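Local coordinates for protein ultraspiracle (Drosophila melanogaster, PDB 1HG4) that acts as a nuclear hormone receptor and transcription factor, its ligand-binding domain caught here in an inactive conformation with a phospholipid in the pocket, at residues 99-104 against 134-139; 143-148 against 156-161. All blocks are in the same frame, centred on the assembly; numbering follows the deposited sequence.

How the interactions relate
Helix 78-100 ends at Cys100, and residues 99-104 lead from its end into a long connection. Interaction 1 closes that loop by bringing residues 134-139 against the helix end. The chain returns as strand 142-144, antiparallel to strand 134-136, with Leu135 O probably bonded to Tyr143 N at 3.0 Å. Interaction 2 follows in series, neither nested nor crossed. It closes a short, mostly helical connection, folding strand 142-144 and the start of helix 145-151 onto helix 154-171. The two contacts, about 11 Å apart between centres, meet through Leu161, whose CD2 packs on Ser101 and Leu135. Together they tie the end of helix 78-100, helix 145-151 and helix 154-171 to the two-stranded sheet, and both touch the lipid.

Interaction 1. Residues 99-104 against 134-139; sequences WCSIVS and QLFLNQ. With LPP (2-(hexadecanoyloxy)-1-[(phosphonooxy)methyl]ethyl hexadecanoate), chain G.
Cys100, the last residue of helix 78-100, lays its CB against Phe136 CB at 3.7 Å. Its SG lies beside the backbone N, anti to the carbonyl carbon, and passes near Asn138 O at 3.9 Å. Cys100 O comes within 3.6 Å of Phe136 CB. At Ser101 the chain leaves helical geometry. Ser101 OG is again anti to the carbonyl carbon (chi1 -55°) and accepts a hydrogen bond from Phe136 N at 2.7 Å, with an N-H...O angle of 156°. The same hydroxyl is hydrogen-bonded to Val97 O, so it links the last helical turn to the strand. Leu135 CD1 packs on Ser101 OG at 3.5 Å. Ser104 OG reaches the edge of the Phe136 ring, 3.1 Å from CE1, and also touches Gln134 CB. An alanine in place of Phe136 removes the ring that meets Ser104 OG and Cys100 O, and would probably loosen the strand on the helix end. Across the strand, Leu135 CD2 meets LPP C38 at 3.7 Å and Leu137 CG meets LPP C44. One short polar bond, backed by apolar packing at Phe136, thus joins the strand to the helix end, while alternate leucines line the lipid pocket of this nuclear receptor domain.

Interaction 2. Residues 143-148 against 156-161; sequences YHRNSA and IFDRIL. With LPP (2-(hexadecanoyloxy)-1-[(phosphonooxy)methyl]ethyl hexadecanoate), chain G.
The end of the two-stranded antiparallel sheet and the short helix after it pack here on helix 154-171, at the wall of the lipid pocket. Phe157 is the hub. Its CG is anti to the backbone N (chi1 179°), which sends the ring across to residues 143-148. Ala148 CB approaches the ring obliquely, 3.4 Å from CD2. Tyr143 O lies at the ring edge, near its plane, 3.7 Å from CZ. Arg145 CA also lies 3.7 Å from Phe157 CZ, and the CB and CG of Arg145 pass alongside CE1.

This is the beta-turn region of the nuclear receptor ligand-binding fold, where the small sheet joins the helical bundle. His144 holds the N-cap position of helix 145-151, and its O accepts a hydrogen bond from Ser147 N.

The Arg145 chain runs extended from CG to NE, past the phenylalanine to Asp158. The salt bridge is side-on and uses two nitrogens. Arg145 NE donates to Asp158 OD1 at 3.0 Å, and NH2 donates to OD2 at 2.8 Å with an N-H...O angle of 162°. Both oxygens use their syn lone pairs. Guanidinium and carboxylate are nearly coplanar, 29° apart, so the paired bonds limit rotation of both groups. Gln131 of the preceding loop touches both side chains.

On the pocket side, LPP C35 lies over one face of the Tyr143 ring, offset toward its rim, and the next carbon, LPP C36, is 3.5 Å from Tyr143 CD2. Ala148 CA stands 4.0 Å from LPP C35, and LPP C38 sits at the edge of the Phe157 ring. Lys150, a little further along helix 145-151, is hydrogen-bonded to the same lipid through NZ.

Interaction 1. Residues 99-104 against 134-139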
loop_
_atom_site.group_PDB
_atom_site.type_symbol
_atom_site.label_atom_id
_atom_site.label_comp_id
_atom_site.label_asym_id
_atom_site.label_seq_id
_atom_site.Cartn_x
_atom_site.Cartn_y
_atom_site.Cartn_z
ATOM N N TRP A 99 11.883 22.197 19.515
ATOM C CA TRP A 99 10.713 23.028 19.781
ATOM C C TRP A 99 10.803 23.821 21.095
ATOM O O TRP A 99 10.404 24.986 21.141
ATOM C CB TRP A 99 9.458 22.140 19.790
ATOM C CG TRP A 99 8.175 22.848 20.172
ATOM C CD1 TRP A 99 7.558 22.826 21.393
ATOM C CD2 TRP A 99 7.374 23.693 19.337
ATOM N NE1 TRP A 99 6.422 23.603 21.372
ATOM C CE2 TRP A 99 6.285 24.150 20.124
ATOM C CE3 TRP A 99 7.472 24.116 18.007
ATOM C CZ2 TRP A 99 5.301 25.009 19.621
ATOM C CZ3 TRP A 99 6.483 24.983 17.505
ATOM C CH2 TRP A 99 5.419 25.413 18.314
ATOM N N CYS A 100 11.309 23.194 22.159
ATOM C CA CYS A 100 11.454 23.872 23.451
ATOM C C CYS A 100 12.565 24.894 23.393
ATOM O O CYS A 100 12.595 25.817 24.190
ATOM C CB CYS A 100 11.816 22.897 24.579
ATOM S SG CYS A 100 10.514 21.803 25.102
ATOM N N SER A 101 13.494 24.715 22.464
ATOM C CA SER A 101 14.618 25.633 22.352
ATOM C C SER A 101 14.325 26.831 21.436
ATOM O O SER A 101 15.239 27.553 21.007
ATOM C CB SER A 101 15.850 24.858 21.883
ATOM O OG SER A 101 16.103 23.770 22.764
ATOM N N ILE A 102 13.044 27.045 21.144
ATOM C CA ILE A 102 12.643 28.163 20.298
ATOM C C ILE A 102 12.376 29.385 21.180
ATOM O O ILE A 102 12.412 30.528 20.705
ATOM C CB ILE A 102 11.362 27.827 19.470
ATOM C CG1 ILE A 102 11.679 26.734 18.451
ATOM C CG2 ILE A 102 10.863 29.069 18.732
ATOM C CD1 ILE A 102 10.532 26.373 17.560
ATOM N N VAL A 103 12.127 29.133 22.468
ATOM C CA VAL A 103 11.845 30.193 23.433
ATOM C C VAL A 103 12.999 31.159 23.659
ATOM O O VAL A 103 12.787 32.367 23.755
ATOM C CB VAL A 103 11.427 29.604 24.795
ATOM C CG1 VAL A 103 11.702 30.596 25.902
ATOM C CG2 VAL A 103 9.936 29.251 24.768
ATOM N N SER A 104 14.217 30.642 23.739
ATOM C CA SER A 104 15.362 31.508 23.978
ATOM C C SER A 104 16.265 31.732 22.773
ATOM O O SER A 104 17.486 31.795 22.920
ATOM C CB SER A 104 16.201 30.969 25.143
ATOM O OG SER A 104 16.753 29.697 24.841
ATOM N N GLN A 134 21.428 28.372 24.235
ATOM C CA GLN A 134 20.659 27.501 25.112
ATOM C C GLN A 134 19.863 26.407 24.418
ATOM O O GLN A 134 19.174 26.653 23.436
ATOM C CB GLN A 134 19.688 28.319 25.953
ATOM C CG GLN A 134 20.274 28.949 27.181
ATOM C CD GLN A 134 19.213 29.154 28.245
ATOM O OE1 GLN A 134 18.860 28.229 28.982
ATOM N NE2 GLN A 134 18.684 30.357 28.315
ATOM N N LEU A 135 19.945 25.197 24.964
ATOM C CA LEU A 135 19.231 24.050 24.428
ATOM C C LEU A 135 18.348 23.517 25.545
ATOM O O LEU A 135 18.846 23.112 26.593
ATOM C CB LEU A 135 20.228 22.975 23.981
ATOM C CG LEU A 135 19.722 21.750 23.220
ATOM C CD1 LEU A 135 19.074 22.182 21.927
ATOM C CD2 LEU A 135 20.886 20.839 22.904
ATOM N N PHE A 136 17.037 23.531 25.323
ATOM C CA PHE A 136 16.086 23.045 26.320
ATOM C C PHE A 136 15.627 21.611 26.077
ATOM O O PHE A 136 15.380 21.212 24.941
ATOM C CB PHE A 136 14.839 23.932 26.365
ATOM C CG PHE A 136 15.064 25.284 26.975
ATOM C CD1 PHE A 136 15.767 26.263 26.294
ATOM C CD2 PHE A 136 14.555 25.578 28.235
ATOM C CE1 PHE A 136 15.964 27.517 26.862
ATOM C CE2 PHE A 136 14.748 26.827 28.813
ATOM C CZ PHE A 136 15.452 27.798 28.127
ATOM N N LEU A 137 15.505 20.845 27.156
ATOM C CA LEU A 137 15.036 19.470 27.081
ATOM C C LEU A 137 13.597 19.464 27.574
ATOM O O LEU A 137 12.797 18.604 27.204
ATOM C CB LEU A 137 15.887 18.552 27.967
ATOM C CG LEU A 137 17.163 17.954 27.364
ATOM C CD1 LEU A 137 18.165 19.040 27.049
ATOM C CD2 LEU A 137 17.748 16.957 28.336
ATOM N N ASN A 138 13.294 20.449 28.416
ATOM C CA ASN A 138 11.980 20.646 29.034
ATOM C C ASN A 138 11.777 22.143 29.037
ATOM O O ASN A 138 12.426 22.867 28.288
ATOM C CB ASN A 138 12.006 20.236 30.506
ATOM C CG ASN A 138 11.967 18.751 30.709
ATOM O OD1 ASN A 138 12.307 18.259 31.784
ATOM N ND2 ASN A 138 11.530 18.019 29.689
ATOM N N GLN A 139 10.942 22.608 29.963
ATOM C CA GLN A 139 10.708 24.036 30.113
ATOM C C GLN A 139 11.574 24.537 31.271
ATOM O O GLN A 139 11.815 25.732 31.397
ATOM C CB GLN A 139 9.234 24.315 30.415
HETATM P P1 LPP G . 37.090 16.464 30.794
HETATM O O2 LPP G . 37.159 18.024 30.348
HETATM O O3 LPP G . 38.117 16.343 32.044
HETATM O O4 LPP G . 37.469 15.394 29.492
HETATM O O5 LPP G . 35.600 16.202 31.421
HETATM C C6 LPP G . 34.556 17.020 30.942
HETATM C C7 LPP G . 33.206 16.365 31.216
HETATM C C8 LPP G . 32.149 17.464 31.372
HETATM O O9 LPP G . 32.866 15.557 30.101
HETATM O O27 LPP G . 30.861 16.906 31.401
HETATM C C11 LPP G . 32.500 14.275 30.440
HETATM O O10 LPP G . 32.799 13.685 31.475
HETATM C C12 LPP G . 31.660 13.676 29.320
HETATM C C13 LPP G . 30.186 13.867 29.659
HETATM C C14 LPP G . 29.349 12.793 28.989
HETATM C C15 LPP G . 28.503 13.438 27.914
HETATM C C16 LPP G . 27.136 12.783 27.878
HETATM C C17 LPP G . 26.205 13.651 27.049
HETATM C C18 LPP G . 25.318 12.763 26.199
HETATM C C19 LPP G . 25.636 13.005 24.731
HETATM C C20 LPP G . 24.452 13.699 24.071
HETATM C C21 LPP G . 23.949 12.870 22.888
HETATM C C22 LPP G . 23.000 11.778 23.375
HETATM C C23 LPP G . 21.558 12.227 23.224
HETATM C C24 LPP G . 20.674 11.247 23.985
HETATM C C25 LPP G . 19.207 11.621 23.815
HETATM C C26 LPP G . 18.555 10.725 22.769
HETATM C C29 LPP G . 29.922 17.841 31.674
HETATM O O28 LPP G . 30.082 19.054 31.655
HETATM C C30 LPP G . 28.620 17.120 32.018
HETATM C C31 LPP G . 27.414 17.984 31.637
HETATM C C32 LPP G . 26.648 17.345 30.481
HETATM C C33 LPP G . 26.558 18.335 29.317
HETATM C C34 LPP G . 25.748 17.723 28.183
HETATM C C35 LPP G . 25.488 18.773 27.108
HETATM C C36 LPP G . 24.188 18.459 26.386
HETATM C C37 LPP G . 24.487 17.955 24.978
HETATM C C38 LPP G . 23.401 18.417 24.008
HETATM C C39 LPP G . 22.558 17.226 23.566
HETATM C C40 LPP G . 21.244 17.231 24.334
HETATM C C41 LPP G . 20.213 16.391 23.612
HETATM C C42 LPP G . 19.337 15.721 24.653
HETATM C C43 LPP G . 18.043 15.244 24.007
HETATM C C44 LPP G . 17.071 14.765 25.087
#

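Interaction 2. Residues 143-148 against 156-161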
loop_
_atom_site.group_PDB
_atom_site.type_symbol
_atom_site.label_atom_id
_atom_site.label_comp_id
_atom_site.label_asym_id
_atom_site.label_seq_id
_atom_site.Cartn_x
_atom_site.Cartn_y
_atom_site.Cartn_z
ATOM N N TYR A 143 20.677 23.497 28.896
ATOM C CA TYR A 143 22.120 23.623 28.899
ATOM C C TYR A 143 22.605 24.855 28.167
ATOM O O TYR A 143 22.054 25.242 27.138
ATOM C CB TYR A 143 22.770 22.403 28.244
ATOM C CG TYR A 143 22.570 21.126 29.005
ATOM C CD1 TYR A 143 23.068 20.976 30.300
ATOM C CD2 TYR A 143 21.859 20.075 28.448
ATOM C CE1 TYR A 143 22.854 19.804 31.023
ATOM C CE2 TYR A 143 21.641 18.900 29.154
ATOM C CZ TYR A 143 22.136 18.772 30.446
ATOM O OH TYR A 143 21.866 17.627 31.163
ATOM N N HIS A 144 23.635 25.484 28.714
ATOM C CA HIS A 144 24.237 26.622 28.051
ATOM C C HIS A 144 25.346 26.027 27.178
ATOM O O HIS A 144 25.797 24.902 27.423
ATOM C CB HIS A 144 24.747 27.611 29.090
ATOM C CG HIS A 144 23.641 28.344 29.770
ATOM N ND1 HIS A 144 22.870 29.286 29.120
ATOM C CD2 HIS A 144 23.101 28.203 31.007
ATOM C CE1 HIS A 144 21.904 29.689 29.923
ATOM N NE2 HIS A 144 22.019 29.046 31.074
ATOM N N ARG A 145 25.774 26.759 26.157
ATOM C CA ARG A 145 26.768 26.228 25.237
ATOM C C ARG A 145 28.113 25.893 25.852
ATOM O O ARG A 145 28.824 25.030 25.339
ATOM C CB ARG A 145 26.960 27.176 24.058
ATOM C CG ARG A 145 27.629 26.523 22.864
ATOM C CD ARG A 145 27.616 27.445 21.663
ATOM N NE ARG A 145 28.298 26.859 20.515
ATOM C CZ ARG A 145 29.577 27.058 20.219
ATOM N NH1 ARG A 145 30.329 27.835 20.986
ATOM N NH2 ARG A 145 30.103 26.488 19.144
ATOM N N ASN A 146 28.453 26.567 26.950
ATOM C CA ASN A 146 29.721 26.322 27.629
ATOM C C ASN A 146 29.767 24.905 28.184
ATOM O O ASN A 146 30.828 24.275 28.193
ATOM C CB ASN A 146 29.949 27.350 28.755
ATOM C CG ASN A 146 28.683 27.645 29.565
ATOM O OD1 ASN A 146 27.955 26.739 29.957
ATOM N ND2 ASN A 146 28.436 28.921 29.832
ATOM N N SER A 147 28.618 24.396 28.628
ATOM C CA SER A 147 28.551 23.039 29.163
ATOM C C SER A 147 28.688 22.021 28.042
ATOM O O SER A 147 29.326 20.997 28.230
ATOM C CB SER A 147 27.239 22.807 29.897
ATOM O OG SER A 147 27.118 23.680 31.001
ATOM N N ALA A 148 28.087 22.294 26.881
ATOM C CA ALA A 148 28.191 21.377 25.736
ATOM C C ALA A 148 29.669 21.300 25.378
ATOM O O ALA A 148 30.272 20.235 25.429
ATOM C CB ALA A 148 27.384 21.893 24.546
ATOM N N ILE A 156 26.924 18.802 17.975
ATOM C CA ILE A 156 25.566 18.301 17.897
ATOM C C ILE A 156 24.626 19.278 18.598
ATOM O O ILE A 156 23.431 19.314 18.315
ATOM C CB ILE A 156 25.455 16.896 18.527
ATOM C CG1 ILE A 156 24.453 16.069 17.730
ATOM C CG2 ILE A 156 25.017 16.985 19.983
ATOM C CD1 ILE A 156 24.670 14.592 17.877
ATOM N N PHE A 157 25.181 20.069 19.510
ATOM C CA PHE A 157 24.430 21.089 20.245
ATOM C C PHE A 157 24.097 22.179 19.227
ATOM O O PHE A 157 22.959 22.649 19.130
ATOM C CB PHE A 157 25.321 21.669 21.362
ATOM C CG PHE A 157 24.676 22.762 22.194
ATOM C CD1 PHE A 157 24.642 24.084 21.735
ATOM C CD2 PHE A 157 24.194 22.487 23.471
ATOM C CE1 PHE A 157 24.141 25.118 22.544
ATOM C CE2 PHE A 157 23.693 23.510 24.292
ATOM C CZ PHE A 157 23.667 24.832 23.830
ATOM N N ASP A 158 25.101 22.562 18.449
ATOM C CA ASP A 158 24.916 23.608 17.455
ATOM C C ASP A 158 23.987 23.269 16.300
ATOM O O ASP A 158 23.092 24.046 15.994
ATOM C CB ASP A 158 26.263 24.071 16.890
ATOM C CG ASP A 158 27.002 24.978 17.835
ATOM O OD1 ASP A 158 26.352 25.867 18.437
ATOM O OD2 ASP A 158 28.230 24.815 17.970
ATOM N N ARG A 159 24.178 22.124 15.657
ATOM C CA ARG A 159 23.301 21.830 14.538
ATOM C C ARG A 159 21.856 21.593 14.944
ATOM O O ARG A 159 20.956 21.796 14.150
ATOM C CB ARG A 159 23.858 20.698 13.658
ATOM C CG ARG A 159 24.562 19.563 14.336
ATOM C CD ARG A 159 25.350 18.754 13.281
ATOM N NE ARG A 159 24.598 18.574 12.035
ATOM C CZ ARG A 159 24.265 17.396 11.508
ATOM N NH1 ARG A 159 24.614 16.260 12.109
ATOM N NH2 ARG A 159 23.563 17.346 10.381
ATOM N N ILE A 160 21.623 21.206 16.189
ATOM C CA ILE A 160 20.248 21.023 16.632
ATOM C C ILE A 160 19.566 22.380 16.629
ATOM O O ILE A 160 18.421 22.500 16.215
ATOM C CB ILE A 160 20.149 20.457 18.067
ATOM C CG1 ILE A 160 20.394 18.948 18.054
ATOM C CG2 ILE A 160 18.782 20.756 18.644
ATOM C CD1 ILE A 160 20.235 18.288 19.402
ATOM N N LEU A 161 20.275 23.404 17.085
ATOM C CA LEU A 161 19.693 24.737 17.158
ATOM C C LEU A 161 19.705 25.495 15.844
ATOM O O LEU A 161 18.791 26.265 15.569
ATOM C CB LEU A 161 20.399 25.559 18.243
ATOM C CG LEU A 161 20.248 24.990 19.655
ATOM C CD1 LEU A 161 21.143 25.722 20.627
ATOM C CD2 LEU A 161 18.801 25.102 20.075
HETATM P P1 LPP G . 37.090 16.464 30.794
HETATM O O2 LPP G . 37.159 18.024 30.348
HETATM O O3 LPP G . 38.117 16.343 32.044
HETATM O O4 LPP G . 37.469 15.394 29.492
HETATM O O5 LPP G . 35.600 16.202 31.421
HETATM C C6 LPP G . 34.556 17.020 30.942
HETATM C C7 LPP G . 33.206 16.365 31.216
HETATM C C8 LPP G . 32.149 17.464 31.372
HETATM O O9 LPP G . 32.866 15.557 30.101
HETATM O O27 LPP G . 30.861 16.906 31.401
HETATM C C11 LPP G . 32.500 14.275 30.440
HETATM O O10 LPP G . 32.799 13.685 31.475
HETATM C C12 LPP G . 31.660 13.676 29.320
HETATM C C13 LPP G . 30.186 13.867 29.659
HETATM C C14 LPP G . 29.349 12.793 28.989
HETATM C C15 LPP G . 28.503 13.438 27.914
HETATM C C16 LPP G . 27.136 12.783 27.878
HETATM C C17 LPP G . 26.205 13.651 27.049
HETATM C C18 LPP G . 25.318 12.763 26.199
HETATM C C19 LPP G . 25.636 13.005 24.731
HETATM C C20 LPP G . 24.452 13.699 24.071
HETATM C C21 LPP G . 23.949 12.870 22.888
HETATM C C22 LPP G . 23.000 11.778 23.375
HETATM C C23 LPP G . 21.558 12.227 23.224
HETATM C C24 LPP G . 20.674 11.247 23.985
HETATM C C25 LPP G . 19.207 11.621 23.815
HETATM C C26 LPP G . 18.555 10.725 22.769
HETATM C C29 LPP G . 29.922 17.841 31.674
HETATM O O28 LPP G . 30.082 19.054 31.655
HETATM C C30 LPP G . 28.620 17.120 32.018
HETATM C C31 LPP G . 27.414 17.984 31.637
HETATM C C32 LPP G . 26.648 17.345 30.481
HETATM C C33 LPP G . 26.558 18.335 29.317
HETATM C C34 LPP G . 25.748 17.723 28.183
HETATM C C35 LPP G . 25.488 18.773 27.108
HETATM C C36 LPP G . 24.188 18.459 26.386
HETATM C C37 LPP G . 24.487 17.955 24.978
HETATM C C38 LPP G . 23.401 18.417 24.008
HETATM C C39 LPP G . 22.558 17.226 23.566
HETATM C C40 LPP G . 21.244 17.231 24.334
HETATM C C41 LPP G . 20.213 16.391 23.612
HETATM C C42 LPP G . 19.337 15.721 24.653
HETATM C C43 LPP G . 18.043 15.244 24.007
HETATM C C44 LPP G . 17.071 14.765 25.087
#